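Local coordinates for protein putative transcriptional regulator, IclR family (Arthrobacter aurescens, PDB 3OBF) that probably acts as a DNA-binding transcription factor of the IclR family, this chain being its C-terminal, GAF-related effector-binding-type domain without the helix-turn-helix part, at residues E73-V76 and R77-L80; E96-L99 and L100-E104; E116-I119 and E120-G123; Q150-L153 and N154-E158. All coordinates share one frame; numbering follows the deposited sequence.

Contact 1 of 4, residues E73-V76 and R77-L80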
# COMPACT_ATOMS: atom_id res chain seq x y z
N GLU A 73 -1.19 9.68 -15.40
CA GLU A 73 -2.13 8.72 -16.02
C GLU A 73 -1.50 7.92 -17.14
O GLU A 73 -1.61 6.71 -17.19
CB GLU A 73 -3.40 9.41 -16.55
CG GLU A 73 -4.58 9.37 -15.56
CD GLU A 73 -5.88 9.99 -16.09
OE1 GLU A 73 -6.71 10.40 -15.22
OE2 GLU A 73 -6.09 10.08 -17.33
N ASP A 74 -0.81 8.63 -18.02
CA ASP A 74 -0.19 8.01 -19.19
C ASP A 74 0.90 7.04 -18.82
O ASP A 74 1.06 6.03 -19.47
CB ASP A 74 0.30 9.10 -20.14
CG ASP A 74 -0.72 10.25 -20.26
OD1 ASP A 74 -1.59 10.18 -21.17
OD2 ASP A 74 -0.69 11.17 -19.39
N ARG A 75 1.65 7.35 -17.77
CA ARG A 75 2.63 6.44 -17.21
C ARG A 75 1.94 5.17 -16.66
O ARG A 75 2.44 4.05 -16.81
CB ARG A 75 3.46 7.14 -16.13
CG ARG A 75 4.52 6.24 -15.38
CD ARG A 75 5.55 5.55 -16.30
NE ARG A 75 6.59 4.91 -15.49
CZ ARG A 75 7.42 3.96 -15.92
NH1 ARG A 75 7.33 3.51 -17.16
NH2 ARG A 75 8.34 3.42 -15.09
N VAL A 76 0.80 5.35 -16.01
CA VAL A 76 0.05 4.20 -15.53
C VAL A 76 -0.38 3.34 -16.73
O VAL A 76 -0.16 2.11 -16.74
CB VAL A 76 -1.11 4.61 -14.60
CG1 VAL A 76 -1.98 3.42 -14.22
CG2 VAL A 76 -0.58 5.31 -13.32
N ARG A 77 -0.89 4.00 -17.77
CA ARG A 77 -1.27 3.29 -19.01
C ARG A 77 -0.12 2.49 -19.62
O ARG A 77 -0.26 1.32 -19.98
CB ARG A 77 -1.81 4.28 -20.06
CG ARG A 77 -3.19 4.83 -19.74
CD ARG A 77 -3.77 5.78 -20.88
NE ARG A 77 -4.91 6.53 -20.32
CZ ARG A 77 -4.93 7.86 -20.10
NH1 ARG A 77 -3.90 8.63 -20.45
NH2 ARG A 77 -6.01 8.42 -19.56
N GLN A 78 1.04 3.13 -19.72
CA GLN A 78 2.21 2.49 -20.26
C GLN A 78 2.66 1.28 -19.45
O GLN A 78 2.98 0.25 -20.02
CB GLN A 78 3.32 3.53 -20.41
CG GLN A 78 2.92 4.62 -21.41
CD GLN A 78 3.75 5.88 -21.32
OE1 GLN A 78 4.48 6.10 -20.34
NE2 GLN A 78 3.63 6.74 -22.34
N LEU A 79 2.69 1.42 -18.13
CA LEU A 79 3.02 0.31 -17.23
C LEU A 79 2.04 -0.86 -17.35
O LEU A 79 2.44 -2.03 -17.29
CB LEU A 79 3.08 0.80 -15.76
CG LEU A 79 4.34 1.58 -15.38
CD1 LEU A 79 4.15 2.27 -14.05
CD2 LEU A 79 5.57 0.65 -15.34
N LEU A 80 0.76 -0.59 -17.53
CA LEU A 80 -0.17 -1.71 -17.67
C LEU A 80 -0.05 -2.40 -19.04
O LEU A 80 0.07 -3.61 -19.10
CB LEU A 80 -1.60 -1.27 -17.38
CG LEU A 80 -1.88 -0.80 -15.94
CD1 LEU A 80 -3.20 -0.05 -15.85
CD2 LEU A 80 -1.89 -1.99 -14.99
O HOH W 1 6.35 4.59 -19.47

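Contact 2 of 4, residues E96-L99 and L100-E104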
# COMPACT_ATOMS: atom_id res chain seq x y z
N GLU A 96 -9.42 2.43 -17.55
CA GLU A 96 -10.17 3.57 -17.04
C GLU A 96 -10.78 3.29 -15.66
O GLU A 96 -10.73 4.16 -14.78
CB GLU A 96 -11.27 4.00 -18.04
CG GLU A 96 -10.72 4.64 -19.34
CD GLU A 96 -9.77 5.84 -19.09
OE1 GLU A 96 -10.04 6.67 -18.18
OE2 GLU A 96 -8.74 5.96 -19.80
N ALA A 97 -11.35 2.10 -15.47
CA ALA A 97 -11.87 1.72 -14.15
C ALA A 97 -10.73 1.73 -13.12
O ALA A 97 -10.91 2.19 -11.98
CB ALA A 97 -12.53 0.36 -14.20
N TYR A 98 -9.57 1.21 -13.53
CA TYR A 98 -8.42 1.11 -12.62
C TYR A 98 -7.94 2.49 -12.21
O TYR A 98 -7.63 2.72 -11.05
CB TYR A 98 -7.28 0.29 -13.24
CG TYR A 98 -6.11 0.16 -12.29
CD1 TYR A 98 -6.11 -0.80 -11.26
CD2 TYR A 98 -5.01 0.99 -12.40
CE1 TYR A 98 -5.03 -0.92 -10.39
CE2 TYR A 98 -3.93 0.88 -11.53
CZ TYR A 98 -3.95 -0.06 -10.53
OH TYR A 98 -2.88 -0.16 -9.70
N LEU A 99 -7.92 3.41 -13.17
CA LEU A 99 -7.54 4.80 -12.92
C LEU A 99 -8.50 5.49 -11.95
O LEU A 99 -8.05 6.28 -11.12
CB LEU A 99 -7.46 5.60 -14.24
CG LEU A 99 -6.21 5.34 -15.10
CD1 LEU A 99 -6.27 5.97 -16.53
CD2 LEU A 99 -4.95 5.79 -14.40
N LEU A 100 -9.80 5.21 -12.08
CA LEU A 100 -10.81 5.74 -11.16
C LEU A 100 -10.61 5.13 -9.78
O LEU A 100 -10.70 5.83 -8.77
CB LEU A 100 -12.23 5.46 -11.66
CG LEU A 100 -13.47 5.80 -10.80
CD1 LEU A 100 -13.44 7.22 -10.20
CD2 LEU A 100 -14.76 5.62 -11.59
N ARG A 101 -10.30 3.84 -9.76
CA ARG A 101 -10.03 3.13 -8.52
C ARG A 101 -8.85 3.78 -7.76
O ARG A 101 -8.84 3.86 -6.54
CB ARG A 101 -9.80 1.65 -8.81
CG ARG A 101 -9.97 0.75 -7.64
CD ARG A 101 -9.19 -0.55 -7.87
NE ARG A 101 -9.09 -1.33 -6.63
CZ ARG A 101 -9.75 -2.47 -6.38
NH1 ARG A 101 -10.56 -2.99 -7.29
NH2 ARG A 101 -9.57 -3.07 -5.22
N LEU A 102 -7.87 4.28 -8.52
CA LEU A 102 -6.75 5.02 -7.96
C LEU A 102 -7.22 6.33 -7.30
O LEU A 102 -6.93 6.57 -6.12
CB LEU A 102 -5.67 5.28 -9.04
CG LEU A 102 -4.99 4.05 -9.67
CD1 LEU A 102 -3.81 4.50 -10.47
CD2 LEU A 102 -4.58 2.98 -8.60
N LYS A 103 -7.98 7.13 -8.03
CA LYS A 103 -8.48 8.39 -7.49
C LYS A 103 -9.35 8.16 -6.25
O LYS A 103 -9.24 8.91 -5.28
CB LYS A 103 -9.27 9.19 -8.54
CG LYS A 103 -8.38 10.02 -9.50
CD LYS A 103 -9.20 10.53 -10.70
CE LYS A 103 -8.30 10.88 -11.88
NZ LYS A 103 -8.92 10.40 -13.13
N GLU A 104 -10.17 7.11 -6.27
CA GLU A 104 -11.02 6.81 -5.12
C GLU A 104 -10.20 6.47 -3.88
O GLU A 104 -10.59 6.79 -2.76
CB GLU A 104 -12.03 5.71 -5.46
CG GLU A 104 -13.09 6.22 -6.47
CD GLU A 104 -14.13 5.18 -6.83
OE1 GLU A 104 -13.80 3.98 -6.85
OE2 GLU A 104 -15.30 5.58 -7.10

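Contact 3 of 4, residues E116-I119 and E120-G123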
# COMPACT_ATOMS: atom_id res chain seq x y z
N GLU A 116 -7.95 -9.97 -4.20
CA GLU A 116 -7.98 -9.66 -5.62
C GLU A 116 -6.68 -9.96 -6.40
O GLU A 116 -6.68 -9.94 -7.63
CB GLU A 116 -8.42 -8.21 -5.84
CG GLU A 116 -9.84 -7.91 -5.39
CD GLU A 116 -10.14 -6.42 -5.47
OE1 GLU A 116 -10.49 -5.95 -6.58
OE2 GLU A 116 -10.02 -5.72 -4.43
N THR A 117 -5.58 -10.23 -5.69
CA THR A 117 -4.36 -10.73 -6.33
C THR A 117 -4.13 -12.20 -5.96
O THR A 117 -3.46 -12.94 -6.66
CB THR A 117 -3.12 -9.91 -5.94
OG1 THR A 117 -2.91 -10.01 -4.53
CG2 THR A 117 -3.32 -8.46 -6.31
N SER A 118 -4.70 -12.57 -4.82
CA SER A 118 -4.59 -13.91 -4.26
C SER A 118 -5.84 -14.11 -3.38
O SER A 118 -6.12 -13.28 -2.50
CB SER A 118 -3.29 -14.02 -3.44
OG SER A 118 -3.28 -15.22 -2.68
N ILE A 119 -6.61 -15.18 -3.64
CA ILE A 119 -7.90 -15.43 -2.94
C ILE A 119 -7.79 -15.54 -1.41
O ILE A 119 -8.80 -15.41 -0.70
CB ILE A 119 -8.65 -16.69 -3.49
CG1 ILE A 119 -7.67 -17.86 -3.69
CG2 ILE A 119 -9.43 -16.35 -4.78
CD1 ILE A 119 -8.34 -19.21 -4.02
N GLU A 120 -6.58 -15.79 -0.90
CA GLU A 120 -6.36 -15.98 0.54
C GLU A 120 -5.59 -14.80 1.20
O GLU A 120 -5.12 -14.92 2.34
CB GLU A 120 -5.66 -17.33 0.80
CG GLU A 120 -4.13 -17.33 0.55
CD GLU A 120 -3.46 -18.70 0.73
OE1 GLU A 120 -3.91 -19.69 0.09
OE2 GLU A 120 -2.47 -18.77 1.50
N GLU A 121 -5.46 -13.68 0.50
CA GLU A 121 -4.81 -12.52 1.10
C GLU A 121 -5.58 -11.24 0.85
O GLU A 121 -6.18 -11.05 -0.20
CB GLU A 121 -3.38 -12.32 0.59
CG GLU A 121 -2.50 -13.55 0.41
CD GLU A 121 -1.19 -13.21 -0.32
OE1 GLU A 121 -1.14 -12.21 -1.09
OE2 GLU A 121 -0.20 -13.94 -0.12
N VAL A 122 -5.52 -10.36 1.82
CA VAL A 122 -6.18 -9.07 1.78
C VAL A 122 -5.09 -8.01 2.03
O VAL A 122 -4.03 -8.34 2.54
CB VAL A 122 -7.25 -9.09 2.87
CG1 VAL A 122 -7.36 -7.79 3.62
CG2 VAL A 122 -8.56 -9.57 2.32
N GLY A 123 -5.35 -6.75 1.67
CA GLY A 123 -4.44 -5.66 1.97
C GLY A 123 -5.06 -4.29 1.91
O GLY A 123 -5.96 -4.01 1.10

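Contact 4 of 4, residues Q150-L153 and N154-E158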
# COMPACT_ATOMS: atom_id res chain seq x y z
N GLN A 150 -15.09 -7.77 5.10
CA GLN A 150 -15.14 -6.42 4.55
C GLN A 150 -15.12 -5.35 5.65
O GLN A 150 -14.47 -4.32 5.50
CB GLN A 150 -16.33 -6.23 3.60
CG GLN A 150 -16.21 -4.96 2.75
CD GLN A 150 -16.83 -5.10 1.35
OE1 GLN A 150 -17.70 -5.96 1.11
NE2 GLN A 150 -16.38 -4.26 0.42
N ASP A 151 -15.82 -5.61 6.74
CA ASP A 151 -15.87 -4.68 7.86
C ASP A 151 -14.51 -4.50 8.56
O ASP A 151 -14.13 -3.37 8.85
CB ASP A 151 -16.92 -5.15 8.86
CG ASP A 151 -18.30 -5.32 8.22
OD1 ASP A 151 -18.57 -4.56 7.26
OD2 ASP A 151 -19.12 -6.18 8.66
N THR A 152 -13.85 -5.63 8.87
CA THR A 152 -12.51 -5.67 9.48
C THR A 152 -11.55 -4.91 8.55
O THR A 152 -10.75 -4.09 9.00
CB THR A 152 -12.01 -7.14 9.67
OG1 THR A 152 -12.86 -7.84 10.58
CG2 THR A 152 -10.58 -7.19 10.23
N LEU A 153 -11.67 -5.20 7.25
CA LEU A 153 -10.92 -4.51 6.18
C LEU A 153 -11.04 -2.99 6.23
O LEU A 153 -10.03 -2.29 6.22
CB LEU A 153 -11.36 -5.00 4.80
CG LEU A 153 -10.57 -4.52 3.58
CD1 LEU A 153 -9.27 -5.27 3.48
CD2 LEU A 153 -11.44 -4.71 2.33
N ASN A 154 -12.28 -2.49 6.30
CA ASN A 154 -12.48 -1.05 6.45
C ASN A 154 -11.83 -0.47 7.70
O ASN A 154 -11.25 0.60 7.66
CB ASN A 154 -13.97 -0.66 6.35
CG ASN A 154 -14.41 -0.51 4.90
OD1 ASN A 154 -14.70 -1.50 4.21
ND2 ASN A 154 -14.45 0.73 4.42
N SER A 155 -11.90 -1.21 8.80
CA SER A 155 -11.22 -0.81 10.01
C SER A 155 -9.68 -0.83 9.91
O SER A 155 -9.02 0.04 10.45
CB SER A 155 -11.68 -1.68 11.16
OG SER A 155 -11.18 -1.10 12.34
N LEU A 156 -9.11 -1.84 9.24
CA LEU A 156 -7.66 -1.85 8.95
C LEU A 156 -7.24 -0.64 8.11
O LEU A 156 -6.24 0.02 8.40
CB LEU A 156 -7.22 -3.16 8.28
CG LEU A 156 -7.36 -4.38 9.23
CD1 LEU A 156 -7.05 -5.69 8.52
CD2 LEU A 156 -6.43 -4.23 10.42
N GLY A 157 -8.05 -0.33 7.09
CA GLY A 157 -7.79 0.81 6.21
C GLY A 157 -7.68 2.12 6.96
O GLY A 157 -6.78 2.93 6.70
N GLU A 158 -8.61 2.35 7.88
CA GLU A 158 -8.59 3.56 8.71
C GLU A 158 -7.34 3.56 9.58
O GLU A 158 -6.67 4.59 9.72
CB GLU A 158 -9.84 3.64 9.59
CG GLU A 158 -9.85 4.81 10.57
CD GLU A 158 -11.18 4.93 11.33
OE1 GLU A 158 -12.19 4.34 10.87
OE2 GLU A 158 -11.23 5.62 12.37

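Contact 1 of 4, residues E73-V76 and R77-L80
Two carboxylates one turn earlier hold the guanidinium of R77 at its two amino ends. D74 OD1 lies 2.9 Å from R77 NH1, at the edge of the guanidinium and in its plane, a salt bridge in which the two side chains run alongside each other. E73 OE2 reaches R77 NH2 at 2.8 Å, but here the carboxylate stands almost square to the guanidinium, the planes 88° apart, and the N-H points well off the oxygen, making the hydrogen bond weak. The R77 chain is extended from CG to NE, which carries its charge back to both acids. The other carboxylate oxygen of E73 pairs with K103 of helix 92-108.

On another face, a water accepts from R75 NH1 at 2.7 Å and donates to Q78 OE1. R75 has its CG anti to the backbone N (chi1 177°) and bends at chi2, laying one guanidinium face over L79 CD2, 3.8 Å from R75 NH1. A leucine in place of R75 would probably leave the water without its donor partner and take the flat guanidinium from over L79 CD2. Inward, V76 CG1 meets L80 CD1 at 4.0 Å, and V76 also packs on L68 and L99. Regular i to i+4 backbone bonds, such as R77 N to E73 O at 2.9 Å, complete an amphipathic helix with an i, i+3 and i, i+4 salt-bridge network on its polar side.

Contact 2 of 4, residues E96-L99 and L100-E104
Y98 and L102, one helical turn apart, make the close apolar contact of this stretch. Leucine CD2 approaches the ring obliquely, with L102 CD2 3.7 Å from Y98 CZ and about as far from CE2 and OH, while L102 CD1 lies 3.8 Å from Y98 CE2. The tyrosine reaches this position because its CG is anti to the backbone N (chi1 -179°), swinging the ring along the helix toward the later turn. Its hydroxyl is hydrogen-bonded to the backbone oxygen of A59, so both the flank and the end of the buried ring are engaged. An alanine at Y98 would probably open a gap beside L102 and leave the A59 oxygen without this hydroxyl partner. L99 adds a looser apolar touch, its CD2 4.3 Å from L102 CD1.

The other side of the helix is exposed and sparsely packed. A97 and L100 meet mainly through backbone atoms, L100 CB resting 3.5 Å from A97 O. The charges of E96 and K103 are opposite but not in contact, E96 OE1 standing 6.4 Å from K103 NZ, whose partner is E73. Beneath both sides runs the regular backbone bonding, from R101 N to A97 O at 2.8 Å to the longer K103 N to L99 O at 3.2 Å. Within the fold, Y98 and L102 pack on helix 62-69, L99 faces helix 73-82, and R101, reaching out to Q65, V112 and E116, ties this helix to helix 62-69, strand 111-114 and the loop after it.

Contact 3 of 4, residues E116-I119 and E120-G123
S118 and E121 bring the two ends of a tight turn together, and the glutamate can be followed outward along the serine. E121 CB stands back, 4.4 Å from S118 OG, and the first torsion, with CG anti to the carbonyl carbon and beside the backbone N (chi1 -41°), brings the chain in. E121 CG then comes 3.6 Å from S118 OG, a contact of a methylene with a hydroxyl oxygen. Next, E121 CD passes 3.7 Å from S118 OG and nearly as close to the serine CB. At the tip, E121 OE1 lies 3.7 Å from S118 CB, and T117 OG1 is more distant at 4.5 Å. The carboxylate therefore rests alongside the serine through van der Waals contact, while T117 OG1 is hydrogen-bonded to N113.

The backbone supplies the firmer link. E121 N donates to S118 O at 3.1 Å with a nearly straight N-H (167°), although it approaches from 55° above the carbonyl plane, consistent with the tight chain reversal. I119 and E120 occupy the two corner positions, both exposed; the E120 side chain swings back to place CG 4.0 Å from S118 OG. E120 also shares backbone hydrogen bonding with K145. The arrangement is a type I beta turn, S118 to E121, within the connection between the antiparallel edge strand 111-114 and its neighbour 121-129.

Contact 4 of 4, residues Q150-L153 and N154-E158
With chi1 at -63°, T152 holds its methyl CG2 beside its own carbonyl carbon, and L156, its CG anti to the carbonyl carbon (chi1 -67°), sends a branch alongside that methyl in the same direction. They meet lightly, T152 CG2 lying 4.2 Å from L156 CD1. The leucine CG also settles over the preceding turn, 3.4 Å from T152 O. That same oxygen accepts L156 N at 2.8 Å.

Around this pair the backbone does most of the joining. N154 N donates to Q150 O at 3.0 Å, and S155 N to D151 O at 3.1 Å. On the buried side, G157 N reaches L153 O at 2.9 Å. The exposed flank carries Q150, D151, N154 and S155, and S155 CB rests 3.4 Å from T152 O.

L153 and L156 turn the inner face toward the sheet: L153 packs on V112, F114, V122 and V124, and L156 on V124. These are the opening turns of an amphipathic helix, 150-170, lying against the antiparallel sheet of the GAF-related IclR C-terminal domain.

Overall arrangement
Contacts 1, 2 and 4 are partly buried helical turns, whereas contact 3 is a surface turn between strands. The first two belong to successive helices that touch directly: the E73 to K103 salt bridge joins their polar flanks while V76 and E73 pack against L99. Contact 2 reaches contact 3 through the R101 to E116 salt bridge, linking helix to sheet edge by charge. Contact 4, about 29 Å centre to centre from contact 1 and on the opposite side of the chain's centre, meets contact 3 by apolar packing of L153 on V122. Contact 1 is led by salt bridges, contact 2 by tyrosine-leucine packing, contact 3 by one backbone bond, contact 4 by aliphatic packing on the sheet.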